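Local coordinates for DUF72 domain-containing protein (Thermotoga maritima, PDB 1VPQ) that is of unknown function but has a TIM-type barrel fold with an arginine-lined pocket that may bind anions, at residues A[89-94]-A[126-131]; A[155-160]-A[180-185]; A[203-208]-A[218-223]. All coordinates share one frame; numbering follows the deposited sequence.

Interaction 1 (A[89-94]-A[126-131]). With SO4 (sulfate ion), chain C.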
loop_
_atom_site.group_PDB
_atom_site.type_symbol
_atom_site.label_atom_id
_atom_site.label_comp_id
_atom_site.label_asym_id
_atom_site.label_seq_id
_atom_site.Cartn_x
_atom_site.Cartn_y
_atom_site.Cartn_z
ATOM N N VAL A 89 0.322 10.179 -12.030
ATOM C CA VAL A 89 1.733 10.103 -11.682
ATOM C C VAL A 89 2.273 8.695 -11.918
ATOM O O VAL A 89 3.369 8.532 -12.442
ATOM C CB VAL A 89 1.963 10.571 -10.227
ATOM C CG1 VAL A 89 3.381 10.243 -9.738
ATOM C CG2 VAL A 89 1.682 12.075 -10.122
ATOM N N THR A 90 1.480 7.689 -11.562
ATOM C CA THR A 90 1.889 6.285 -11.677
ATOM C C THR A 90 1.499 5.555 -12.986
ATOM O O THR A 90 2.166 4.586 -13.361
ATOM C CB THR A 90 1.365 5.488 -10.482
ATOM O OG1 THR A 90 -0.031 5.762 -10.300
ATOM C CG2 THR A 90 2.133 5.881 -9.228
ATOM N N HIS A 91 0.453 6.008 -13.672
ATOM C CA HIS A 91 -0.092 5.275 -14.832
ATOM C C HIS A 91 -0.111 6.034 -16.169
ATOM O O HIS A 91 -0.459 5.447 -17.192
ATOM C CB HIS A 91 -1.535 4.823 -14.531
ATOM C CG HIS A 91 -1.630 3.737 -13.506
ATOM N ND1 HIS A 91 -1.319 3.936 -12.177
ATOM C CD2 HIS A 91 -1.999 2.440 -13.616
ATOM C CE1 HIS A 91 -1.479 2.804 -11.515
ATOM N NE2 HIS A 91 -1.895 1.881 -12.365
ATOM N N VAL A 92 0.223 7.322 -16.177
ATOM C CA VAL A 92 -0.046 8.160 -17.355
ATOM C C VAL A 92 1.162 8.986 -17.812
ATOM O O VAL A 92 1.668 8.777 -18.904
ATOM C CB VAL A 92 -1.249 9.112 -17.107
ATOM C CG1 VAL A 92 -1.588 9.903 -18.363
ATOM C CG2 VAL A 92 -2.470 8.336 -16.647
ATOM N N LEU A 93 1.615 9.913 -16.973
ATOM C CA LEU A 93 2.575 10.940 -17.393
ATOM C C LEU A 93 3.867 10.367 -17.961
ATOM O O LEU A 93 4.427 10.920 -18.899
ATOM C CB LEU A 93 2.922 11.873 -16.227
ATOM C CG LEU A 93 1.788 12.749 -15.685
ATOM C CD1 LEU A 93 2.235 13.422 -14.406
ATOM C CD2 LEU A 93 1.330 13.782 -16.710
ATOM N N TRP A 94 4.342 9.267 -17.396
ATOM C CA TRP A 94 5.579 8.641 -17.872
ATOM C C TRP A 94 5.444 8.081 -19.298
ATOM O O TRP A 94 6.435 7.990 -20.027
ATOM C CB TRP A 94 6.048 7.555 -16.896
ATOM C CG TRP A 94 5.083 6.442 -16.713
ATOM C CD1 TRP A 94 4.139 6.326 -15.734
ATOM C CD2 TRP A 94 4.951 5.278 -17.537
ATOM N NE1 TRP A 94 3.438 5.158 -15.892
ATOM C CE2 TRP A 94 3.916 4.498 -16.993
ATOM C CE3 TRP A 94 5.620 4.813 -18.674
ATOM C CZ2 TRP A 94 3.525 3.284 -17.552
ATOM C CZ3 TRP A 94 5.230 3.605 -19.226
ATOM C CH2 TRP A 94 4.195 2.856 -18.665
ATOM N N GLN A 126 2.604 3.194 -6.877
ATOM C CA GLN A 126 2.525 1.831 -7.412
ATOM C C GLN A 126 2.315 1.871 -8.924
ATOM O O GLN A 126 1.324 2.405 -9.408
ATOM C CB GLN A 126 1.413 1.033 -6.712
ATOM C CG GLN A 126 1.036 -0.306 -7.359
ATOM C CD GLN A 126 -0.135 -0.191 -8.333
ATOM O OE1 GLN A 126 -1.215 0.277 -7.963
ATOM N NE2 GLN A 126 0.073 -0.621 -9.581
ATOM N N PHE A 127 3.254 1.272 -9.650
ATOM C CA PHE A 127 3.293 1.341 -11.101
ATOM C C PHE A 127 2.740 0.085 -11.747
ATOM O O PHE A 127 2.918 -1.008 -11.224
ATOM C CB PHE A 127 4.729 1.577 -11.546
ATOM C CG PHE A 127 5.229 2.943 -11.205
ATOM C CD1 PHE A 127 5.783 3.199 -9.963
ATOM C CD2 PHE A 127 5.110 3.986 -12.118
ATOM C CE1 PHE A 127 6.224 4.465 -9.635
ATOM C CE2 PHE A 127 5.551 5.250 -11.804
ATOM C CZ PHE A 127 6.110 5.496 -10.564
ATOM N N PRO A 128 2.063 0.235 -12.899
ATOM C CA PRO A 128 1.434 -0.913 -13.535
ATOM C C PRO A 128 2.428 -1.834 -14.254
ATOM O O PRO A 128 3.647 -1.565 -14.289
ATOM C CB PRO A 128 0.454 -0.272 -14.523
ATOM C CG PRO A 128 1.069 1.035 -14.865
ATOM C CD PRO A 128 1.866 1.476 -13.670
ATOM N N PHE A 129 1.891 -2.924 -14.799
ATOM C CA PHE A 129 2.654 -3.937 -15.535
ATOM C C PHE A 129 3.395 -3.327 -16.721
ATOM O O PHE A 129 4.535 -3.696 -17.003
ATOM C CB PHE A 129 1.703 -5.028 -16.024
ATOM C CG PHE A 129 2.393 -6.240 -16.578
ATOM C CD1 PHE A 129 3.040 -7.127 -15.738
ATOM C CD2 PHE A 129 2.381 -6.504 -17.941
ATOM C CE1 PHE A 129 3.674 -8.245 -16.246
ATOM C CE2 PHE A 129 3.012 -7.624 -18.455
ATOM C CZ PHE A 129 3.659 -8.496 -17.607
ATOM N N SER A 130 2.735 -2.384 -17.390
ATOM C CA SER A 130 3.285 -1.680 -18.559
ATOM C C SER A 130 4.488 -0.777 -18.270
ATOM O O SER A 130 5.205 -0.405 -19.185
ATOM C CB SER A 130 2.198 -0.823 -19.200
ATOM O OG SER A 130 1.704 0.106 -18.255
ATOM N N PHE A 131 4.681 -0.394 -17.015
ATOM C CA PHE A 131 5.869 0.361 -16.604
ATOM C C PHE A 131 7.047 -0.603 -16.543
ATOM O O PHE A 131 7.062 -1.504 -15.708
ATOM C CB PHE A 131 5.629 1.000 -15.236
ATOM C CG PHE A 131 6.680 2.004 -14.814
ATOM C CD1 PHE A 131 6.864 3.181 -15.521
ATOM C CD2 PHE A 131 7.432 1.803 -13.670
ATOM C CE1 PHE A 131 7.799 4.125 -15.121
ATOM C CE2 PHE A 131 8.365 2.749 -13.258
ATOM C CZ PHE A 131 8.547 3.911 -13.996
HETATM S S SO4 C . -1.747 -3.858 -13.650
HETATM O O1 SO4 C . -2.369 -2.808 -12.848
HETATM O O2 SO4 C . -2.485 -4.053 -14.885
HETATM O O3 SO4 C . -0.390 -3.468 -14.002
HETATM O O4 SO4 C . -1.713 -5.110 -12.907
HETATM O O HOH W 1 -1.904 -0.752 -11.413
#
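Trp94 and Phe131 form a T-shaped (edge-to-face) pair: Phe131 CD1 stands over the centre of the indole face, 3.5 Å from Trp94 CD2, and the ring planes differ by 69°. Phe127 completes an aromatic cluster, its edge directed toward the Trp94 face in an offset arrangement. Its own two faces are both occupied, one by Phe131 CE2 near the rim, the opposite one by Thr90 CG2, which lies 4.2 Å from the Phe127 centroid in a CH-pi contact. A second CH-pi contact sets Pro128 CD over the centre of the His91 imidazole, with Pro128 CG 3.6 Å from His91 CD2.

Hydrogen bonds within the 89-94 segment position the Trp94 and His91 rings. With Trp94 CG set between its backbone N and carbonyl carbon (chi1 61°), the indole turns back toward Thr90 O, to which Trp94 NE1 donates over 2.9 Å from above the carbonyl plane. The same oxygen is 3.1 Å from Pro128 CD. Thr90 OG1 lies in the imidazole plane, 2.9 Å from His91 ND1, and steadies one edge of that ring. At the other ring nitrogen, His91 NE2 meets a water that accepts from Gln126 NE2 and donates to O1 of the chain C sulfate, while Lys84 holds Gln126 OE1.

Further out, helix 135-147 backs the cluster, with Tyr140 meeting Trp94 edge-to-face. Both segments follow neighbouring parallel strands, 80-84 and 120-126, of the barrel. No direct hydrogen bond joins them, which implies that ring packing carries the contact, while one water, bonded to both His91 NE2 and Gln126 NE2, gives a polar link between the segments.

Interaction 2 (A[155-160]-A[180-185]). With SO4 (sulfate ion), chain C; SO4 (sulfate ion), chain B.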
loop_
_atom_site.group_PDB
_atom_site.type_symbol
_atom_site.label_atom_id
_atom_site.label_comp_id
_atom_site.label_asym_id
_atom_site.label_seq_id
_atom_site.Cartn_x
_atom_site.Cartn_y
_atom_site.Cartn_z
ATOM N N GLU A 155 6.517 0.738 -5.690
ATOM C CA GLU A 155 6.240 -0.649 -6.043
ATOM C C GLU A 155 6.208 -0.825 -7.571
ATOM O O GLU A 155 5.525 -0.072 -8.277
ATOM C CB GLU A 155 4.865 -1.052 -5.486
ATOM C CG GLU A 155 4.522 -2.528 -5.648
ATOM C CD GLU A 155 3.054 -2.839 -5.378
ATOM O OE1 GLU A 155 2.467 -2.198 -4.489
ATOM O OE2 GLU A 155 2.482 -3.728 -6.047
ATOM N N PHE A 156 6.897 -1.854 -8.060
ATOM C CA PHE A 156 6.868 -2.241 -9.474
ATOM C C PHE A 156 6.069 -3.520 -9.688
ATOM O O PHE A 156 6.031 -4.394 -8.819
ATOM C CB PHE A 156 8.278 -2.472 -10.002
ATOM C CG PHE A 156 9.262 -1.433 -9.582
ATOM C CD1 PHE A 156 9.329 -0.215 -10.246
ATOM C CD2 PHE A 156 10.138 -1.675 -8.532
ATOM C CE1 PHE A 156 10.260 0.762 -9.856
ATOM C CE2 PHE A 156 11.073 -0.713 -8.136
ATOM C CZ PHE A 156 11.134 0.505 -8.802
ATOM N N ARG A 157 5.442 -3.616 -10.858
ATOM C CA ARG A 157 4.694 -4.801 -11.266
ATOM C C ARG A 157 5.462 -5.642 -12.289
ATOM O O ARG A 157 5.272 -6.853 -12.360
ATOM C CB ARG A 157 3.356 -4.388 -11.874
ATOM C CG ARG A 157 2.402 -5.555 -12.137
ATOM C CD ARG A 157 1.551 -5.802 -10.930
ATOM N NE ARG A 157 0.391 -4.912 -10.930
ATOM C CZ ARG A 157 -0.192 -4.404 -9.849
ATOM N NH1 ARG A 157 0.279 -4.651 -8.632
ATOM N NH2 ARG A 157 -1.253 -3.624 -9.991
ATOM N N HIS A 158 6.333 -5.010 -13.072
ATOM C CA HIS A 158 7.002 -5.695 -14.180
ATOM C C HIS A 158 8.347 -6.301 -13.730
ATOM O O HIS A 158 9.107 -5.659 -12.999
ATOM C CB HIS A 158 7.198 -4.712 -15.347
ATOM C CG HIS A 158 7.487 -5.374 -16.661
ATOM N ND1 HIS A 158 8.746 -5.395 -17.222
ATOM C CD2 HIS A 158 6.679 -6.038 -17.524
ATOM C CE1 HIS A 158 8.701 -6.044 -18.372
ATOM N NE2 HIS A 158 7.457 -6.443 -18.578
ATOM N N TYR A 159 8.611 -7.529 -14.184
ATOM C CA TYR A 159 9.818 -8.292 -13.843
ATOM C C TYR A 159 11.149 -7.565 -14.143
ATOM O O TYR A 159 12.112 -7.683 -13.380
ATOM C CB TYR A 159 9.795 -9.661 -14.555
ATOM C CG TYR A 159 10.121 -9.600 -16.037
ATOM C CD1 TYR A 159 9.157 -9.210 -16.974
ATOM C CD2 TYR A 159 11.394 -9.921 -16.501
ATOM C CE1 TYR A 159 9.455 -9.145 -18.325
ATOM C CE2 TYR A 159 11.700 -9.852 -17.851
ATOM C CZ TYR A 159 10.729 -9.460 -18.763
ATOM O OH TYR A 159 11.035 -9.389 -20.109
ATOM N N SER A 160 11.184 -6.821 -15.252
ATOM C CA SER A 160 12.376 -6.096 -15.715
ATOM C C SER A 160 13.061 -5.239 -14.644
ATOM O O SER A 160 14.240 -4.899 -14.777
ATOM C CB SER A 160 12.002 -5.203 -16.902
ATOM O OG SER A 160 10.980 -4.284 -16.557
ATOM N N VAL A 180 6.710 -6.899 -2.243
ATOM C CA VAL A 180 5.408 -7.346 -2.729
ATOM C C VAL A 180 5.297 -8.865 -2.759
ATOM O O VAL A 180 6.222 -9.560 -3.195
ATOM C CB VAL A 180 5.135 -6.861 -4.161
ATOM C CG1 VAL A 180 3.733 -7.269 -4.616
ATOM C CG2 VAL A 180 5.277 -5.386 -4.261
ATOM N N ASP A 181 4.151 -9.370 -2.299
ATOM C CA ASP A 181 3.738 -10.723 -2.633
ATOM C C ASP A 181 2.553 -10.675 -3.601
ATOM O O ASP A 181 1.490 -10.132 -3.289
ATOM C CB ASP A 181 3.399 -11.566 -1.406
ATOM C CG ASP A 181 3.361 -13.049 -1.734
ATOM O OD1 ASP A 181 4.447 -13.644 -1.918
ATOM O OD2 ASP A 181 2.247 -13.607 -1.842
ATOM N N GLU A 182 2.787 -11.264 -4.769
ATOM C CA GLU A 182 1.906 -11.246 -5.926
ATOM C C GLU A 182 1.821 -12.667 -6.447
ATOM O O GLU A 182 2.592 -13.517 -6.017
ATOM C CB GLU A 182 2.558 -10.405 -7.030
ATOM C CG GLU A 182 2.041 -9.008 -7.184
ATOM C CD GLU A 182 2.913 -8.179 -8.093
ATOM O OE1 GLU A 182 3.431 -8.710 -9.092
ATOM O OE2 GLU A 182 3.093 -6.987 -7.810
ATOM N N PRO A 183 0.920 -12.930 -7.416
ATOM C CA PRO A 183 0.926 -14.231 -8.098
ATOM C C PRO A 183 2.305 -14.668 -8.646
ATOM O O PRO A 183 3.138 -13.826 -9.024
ATOM C CB PRO A 183 -0.079 -14.023 -9.231
ATOM C CG PRO A 183 -1.009 -12.999 -8.722
ATOM C CD PRO A 183 -0.163 -12.064 -7.909
ATOM N N LYS A 184 2.540 -15.978 -8.659
ATOM C CA LYS A 184 3.809 -16.543 -9.130
ATOM C C LYS A 184 3.657 -16.901 -10.601
ATOM O O LYS A 184 3.583 -18.076 -10.983
ATOM C CB LYS A 184 4.231 -17.763 -8.291
ATOM C CG LYS A 184 4.141 -17.565 -6.773
ATOM C CD LYS A 184 4.759 -16.260 -6.295
ATOM C CE LYS A 184 4.857 -16.211 -4.775
ATOM N NZ LYS A 184 5.464 -14.936 -4.302
ATOM N N LEU A 185 3.609 -15.857 -11.422
ATOM C CA LEU A 185 3.299 -15.989 -12.838
ATOM C C LEU A 185 4.327 -15.251 -13.683
ATOM O O LEU A 185 5.008 -14.343 -13.188
ATOM C CB LEU A 185 1.907 -15.421 -13.119
ATOM C CG LEU A 185 0.730 -16.058 -12.369
ATOM C CD1 LEU A 185 -0.463 -15.119 -12.385
ATOM C CD2 LEU A 185 0.347 -17.415 -12.966
HETATM S S SO4 C . -1.747 -3.858 -13.650
HETATM O O1 SO4 C . -2.369 -2.808 -12.848
HETATM O O2 SO4 C . -2.485 -4.053 -14.885
HETATM O O3 SO4 C . -0.390 -3.468 -14.002
HETATM O O4 SO4 C . -1.713 -5.110 -12.907
HETATM S S SO4 B . -2.727 -2.621 -6.575
HETATM O O1 SO4 B . -1.277 -2.708 -6.711
HETATM O O2 SO4 B . -3.327 -2.158 -7.821
HETATM O O3 SO4 B . -3.233 -3.947 -6.257
HETATM O O4 SO4 B . -3.056 -1.660 -5.527
#
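Glu182 and Glu155 reach toward each other tip to tip, their OE2 atoms 3.8 Å apart, in a salt-bridge network at the C-terminal ends of two neighbouring parallel strands of the TIM-type barrel, 152-155 and 176-181. The carboxylate planes are turned 41° from one another. Arg157 lies beside both carboxylates and probably offsets part of their repulsion, together with Arg203 on Glu155. Arg157 NH1 lies 3.5 Å from Glu155 OE2 and makes a long salt bridge of 3.7 Å to Glu182 OE2. Glu182 OE2 approaches the guanidinium at its edge, although the two groups' planes are 76° apart. Glu155 has stronger partners as well: Arg203 pairs with OE1, and His205 is hydrogen-bonded to OE2.

Val180 provides the apolar part of the contact. Its CG2 packs against CG and CD of Glu155, the two side chains crossing at about a right angle; since Val180 was deposited in two conformers, the exact closeness is doubtful.

The chain of Arg157 bends at chi2 and chi3, and the guanidinium meets two sulfates at its edge. NE donates to O4 of the chain C sulfate over 2.9 Å, and NH1 to O1 of the chain B sulfate over 3.1 Å. The straightest of these bonds runs from Arg157 NH2 to O1 of the chain C sulfate, 3.2 Å long with an N-H...O angle of 175°.

Interaction 3 (A[203-208]-A[218-223]). With SO4 (sulfate ion), chain B; SO4 (sulfate ion), chain C.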
loop_
_atom_site.group_PDB
_atom_site.type_symbol
_atom_site.label_atom_id
_atom_site.label_comp_id
_atom_site.label_asym_id
_atom_site.label_seq_id
_atom_site.Cartn_x
_atom_site.Cartn_y
_atom_site.Cartn_z
ATOM N N ARG A 203 3.377 -5.163 0.678
ATOM C CA ARG A 203 2.034 -5.262 0.118
ATOM C C ARG A 203 1.750 -6.682 -0.371
ATOM O O ARG A 203 2.502 -7.215 -1.167
ATOM C CB ARG A 203 1.843 -4.249 -1.006
ATOM C CG ARG A 203 1.921 -2.796 -0.538
ATOM C CD ARG A 203 1.435 -1.855 -1.620
ATOM N NE ARG A 203 -0.024 -1.783 -1.693
ATOM C CZ ARG A 203 -0.736 -1.706 -2.817
ATOM N NH1 ARG A 203 -0.155 -1.746 -4.004
ATOM N NH2 ARG A 203 -2.058 -1.624 -2.752
ATOM N N PHE A 204 0.663 -7.279 0.124
ATOM C CA PHE A 204 0.272 -8.642 -0.236
ATOM C C PHE A 204 -1.032 -8.627 -1.022
ATOM O O PHE A 204 -2.074 -8.247 -0.499
ATOM C CB PHE A 204 0.113 -9.507 1.020
ATOM C CG PHE A 204 1.317 -9.489 1.941
ATOM C CD1 PHE A 204 2.609 -9.596 1.442
ATOM C CD2 PHE A 204 1.149 -9.394 3.313
ATOM C CE1 PHE A 204 3.711 -9.587 2.299
ATOM C CE2 PHE A 204 2.247 -9.389 4.179
ATOM C CZ PHE A 204 3.524 -9.483 3.669
ATOM N N HIS A 205 -0.958 -9.048 -2.282
ATOM C CA HIS A 205 -2.104 -9.009 -3.205
ATOM C C HIS A 205 -2.785 -10.357 -3.378
ATOM O O HIS A 205 -3.741 -10.477 -4.155
ATOM C CB HIS A 205 -1.645 -8.541 -4.593
ATOM C CG HIS A 205 -0.931 -7.227 -4.585
ATOM N ND1 HIS A 205 -1.533 -6.060 -4.177
ATOM C CD2 HIS A 205 0.326 -6.895 -4.955
ATOM C CE1 HIS A 205 -0.672 -5.067 -4.281
ATOM N NE2 HIS A 205 0.466 -5.546 -4.750
ATOM N N GLY A 206 -2.276 -11.367 -2.679
ATOM C CA GLY A 206 -2.654 -12.753 -2.933
ATOM C C GLY A 206 -1.959 -13.298 -4.170
ATOM O O GLY A 206 -1.158 -12.613 -4.796
ATOM N N ARG A 207 -2.292 -14.531 -4.530
ATOM C CA ARG A 207 -1.580 -15.262 -5.572
ATOM C C ARG A 207 -2.523 -15.946 -6.538
ATOM O O ARG A 207 -2.248 -17.048 -7.015
ATOM C CB ARG A 207 -0.679 -16.319 -4.945
ATOM C CG ARG A 207 0.291 -15.769 -3.957
ATOM C CD ARG A 207 1.018 -16.894 -3.314
ATOM N NE ARG A 207 2.065 -16.401 -2.449
ATOM C CZ ARG A 207 2.857 -17.175 -1.719
ATOM N NH1 ARG A 207 2.722 -18.502 -1.744
ATOM N NH2 ARG A 207 3.784 -16.617 -0.958
ATOM N N ASN A 208 -3.633 -15.278 -6.824
ATOM C CA ASN A 208 -4.609 -15.765 -7.780
ATOM C C ASN A 208 -3.959 -16.043 -9.138
ATOM O O ASN A 208 -3.471 -15.135 -9.790
ATOM C CB ASN A 208 -5.735 -14.731 -7.920
ATOM C CG ASN A 208 -6.916 -15.242 -8.745
ATOM O OD1 ASN A 208 -6.884 -16.341 -9.291
ATOM N ND2 ASN A 208 -7.964 -14.428 -8.839
ATOM N N GLU A 218 -12.095 -9.498 -8.569
ATOM C CA GLU A 218 -12.023 -10.963 -8.668
ATOM C C GLU A 218 -10.557 -11.397 -8.868
ATOM O O GLU A 218 -10.179 -12.530 -8.571
ATOM C CB GLU A 218 -12.912 -11.494 -9.797
ATOM C CG GLU A 218 -14.412 -11.230 -9.576
ATOM C CD GLU A 218 -15.317 -12.048 -10.496
ATOM O OE1 GLU A 218 -14.815 -12.986 -11.150
ATOM O OE2 GLU A 218 -16.540 -11.760 -10.563
ATOM N N ARG A 219 -9.747 -10.477 -9.381
ATOM C CA ARG A 219 -8.299 -10.644 -9.460
ATOM C C ARG A 219 -7.645 -10.897 -8.087
ATOM O O ARG A 219 -6.680 -11.671 -7.982
ATOM C CB ARG A 219 -7.686 -9.395 -10.099
ATOM C CG ARG A 219 -6.209 -9.269 -9.881
ATOM C CD ARG A 219 -5.711 -7.893 -10.210
ATOM N NE ARG A 219 -5.309 -7.769 -11.605
ATOM C CZ ARG A 219 -4.567 -6.773 -12.080
ATOM N NH1 ARG A 219 -4.144 -5.805 -11.272
ATOM N NH2 ARG A 219 -4.251 -6.749 -13.367
ATOM N N TYR A 220 -8.170 -10.234 -7.054
ATOM C CA TYR A 220 -7.651 -10.337 -5.684
ATOM C C TYR A 220 -8.386 -11.388 -4.839
ATOM O O TYR A 220 -8.221 -11.437 -3.619
ATOM C CB TYR A 220 -7.714 -8.976 -4.993
ATOM C CG TYR A 220 -6.961 -7.886 -5.718
ATOM C CD1 TYR A 220 -5.582 -7.722 -5.546
ATOM C CD2 TYR A 220 -7.624 -7.006 -6.568
ATOM C CE1 TYR A 220 -4.888 -6.711 -6.217
ATOM C CE2 TYR A 220 -6.945 -5.996 -7.244
ATOM C CZ TYR A 220 -5.578 -5.852 -7.069
ATOM O OH TYR A 220 -4.914 -4.850 -7.747
ATOM N N ASP A 221 -9.182 -12.239 -5.486
ATOM C CA ASP A 221 -9.831 -13.346 -4.786
ATOM C C ASP A 221 -8.796 -14.410 -4.415
ATOM O O ASP A 221 -8.456 -15.286 -5.215
ATOM C CB ASP A 221 -10.955 -13.954 -5.628
ATOM C CG ASP A 221 -11.682 -15.067 -4.908
ATOM O OD1 ASP A 221 -11.491 -15.224 -3.683
ATOM O OD2 ASP A 221 -12.455 -15.786 -5.572
ATOM N N TYR A 222 -8.289 -14.298 -3.191
ATOM C CA TYR A 222 -7.307 -15.236 -2.659
ATOM C C TYR A 222 -7.270 -15.131 -1.143
ATOM O O TYR A 222 -7.436 -14.045 -0.596
ATOM C CB TYR A 222 -5.929 -14.937 -3.228
ATOM C CG TYR A 222 -4.898 -15.991 -2.913
ATOM C CD1 TYR A 222 -4.743 -17.096 -3.733
ATOM C CD2 TYR A 222 -4.062 -15.869 -1.813
ATOM C CE1 TYR A 222 -3.799 -18.073 -3.456
ATOM C CE2 TYR A 222 -3.101 -16.846 -1.522
ATOM C CZ TYR A 222 -2.975 -17.940 -2.351
ATOM O OH TYR A 222 -2.039 -18.910 -2.091
ATOM N N LEU A 223 -7.072 -16.266 -0.477
ATOM C CA LEU A 223 -6.946 -16.319 0.977
ATOM C C LEU A 223 -5.662 -17.053 1.338
ATOM O O LEU A 223 -5.576 -18.274 1.184
ATOM C CB LEU A 223 -8.153 -17.029 1.611
ATOM C CG LEU A 223 -8.208 -17.070 3.152
ATOM C CD1 LEU A 223 -8.558 -15.714 3.749
ATOM C CD2 LEU A 223 -9.193 -18.111 3.624
HETATM S S SO4 B . -2.727 -2.621 -6.575
HETATM O O1 SO4 B . -1.277 -2.708 -6.711
HETATM O O2 SO4 B . -3.327 -2.158 -7.821
HETATM O O3 SO4 B . -3.233 -3.947 -6.257
HETATM O O4 SO4 B . -3.056 -1.660 -5.527
HETATM S S SO4 C . -1.747 -3.858 -13.650
HETATM O O1 SO4 C . -2.369 -2.808 -12.848
HETATM O O2 SO4 C . -2.485 -4.053 -14.885
HETATM O O3 SO4 C . -0.390 -3.468 -14.002
HETATM O O4 SO4 C . -1.713 -5.110 -12.907
HETATM O O HOH W 2 -4.437 -12.730 -5.882
#
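Tyr222 lays one face of its ring on the backbone at Gly206 and Arg207, and this is the tight part of the contact. Arg207 N sits above the ring toward its rim, 3.4 Å from Tyr222 CG, and Gly206 CA is 3.6 Å from Tyr222 CD2. Gly206 has a positive phi (77°), and with no side chain its backbone can lie this close. Arg207 CB adds a CH-pi contact, 4.0 Å from the Tyr222 centroid. Beyond the ring, Glu228 ties the pair together, hydrogen-bonded to Tyr222 OH and salt-bridged to Arg207, which also pairs with Asp181.

In the TIM-type barrel the segments lie at the end of strand 199-204 and in the loop that follows it, before helix 226-240. On the pocket side His205 and Tyr220 lie side by side, pointing the same way, with His205 O 3.6 Å from Tyr220 CD1 at the ring edge. Tyr220 OH points to O3 of the chain B sulfate, in a bond whose very short length is doubtful. Arg203 NH2 grips O4 of the same ion over 2.9 Å.

The loose side is at exposed Glu218 and at Asp221, whose side chains start away from segment 203-208. Between them, Asn208 packs closely against the type I turn from Glu218 to Asp221 but is weakly bonded: its ND2 donates to Arg219 O over 3.2 Å, while Arg210 N engages OD1. A water accepts from Asn208 N over 2.8 Å and donates to both His205 O and Arg219 O.

Interactions 1, 2 and 3 follow one another along the chain, and all lie at or just beyond the C-terminal ends of strands in the eight-stranded parallel sheet. Strands 120-126, 152-155, 176-181 and 199-204 are consecutive in that sheet, so the contacts run round part of one rim of the barrel. The centres of interactions 1 and 2 are about 14 Å apart, those of 2 and 3 about 12 Å, and those of 1 and 3 about 20 Å. All three touch the chain C sulfate, and interactions 2 and 3 share the chain B sulfate. The ions probably come from the crystallisation liquor, but their convergence is consistent with an anion-binding pocket where TIM barrels usually place active sites.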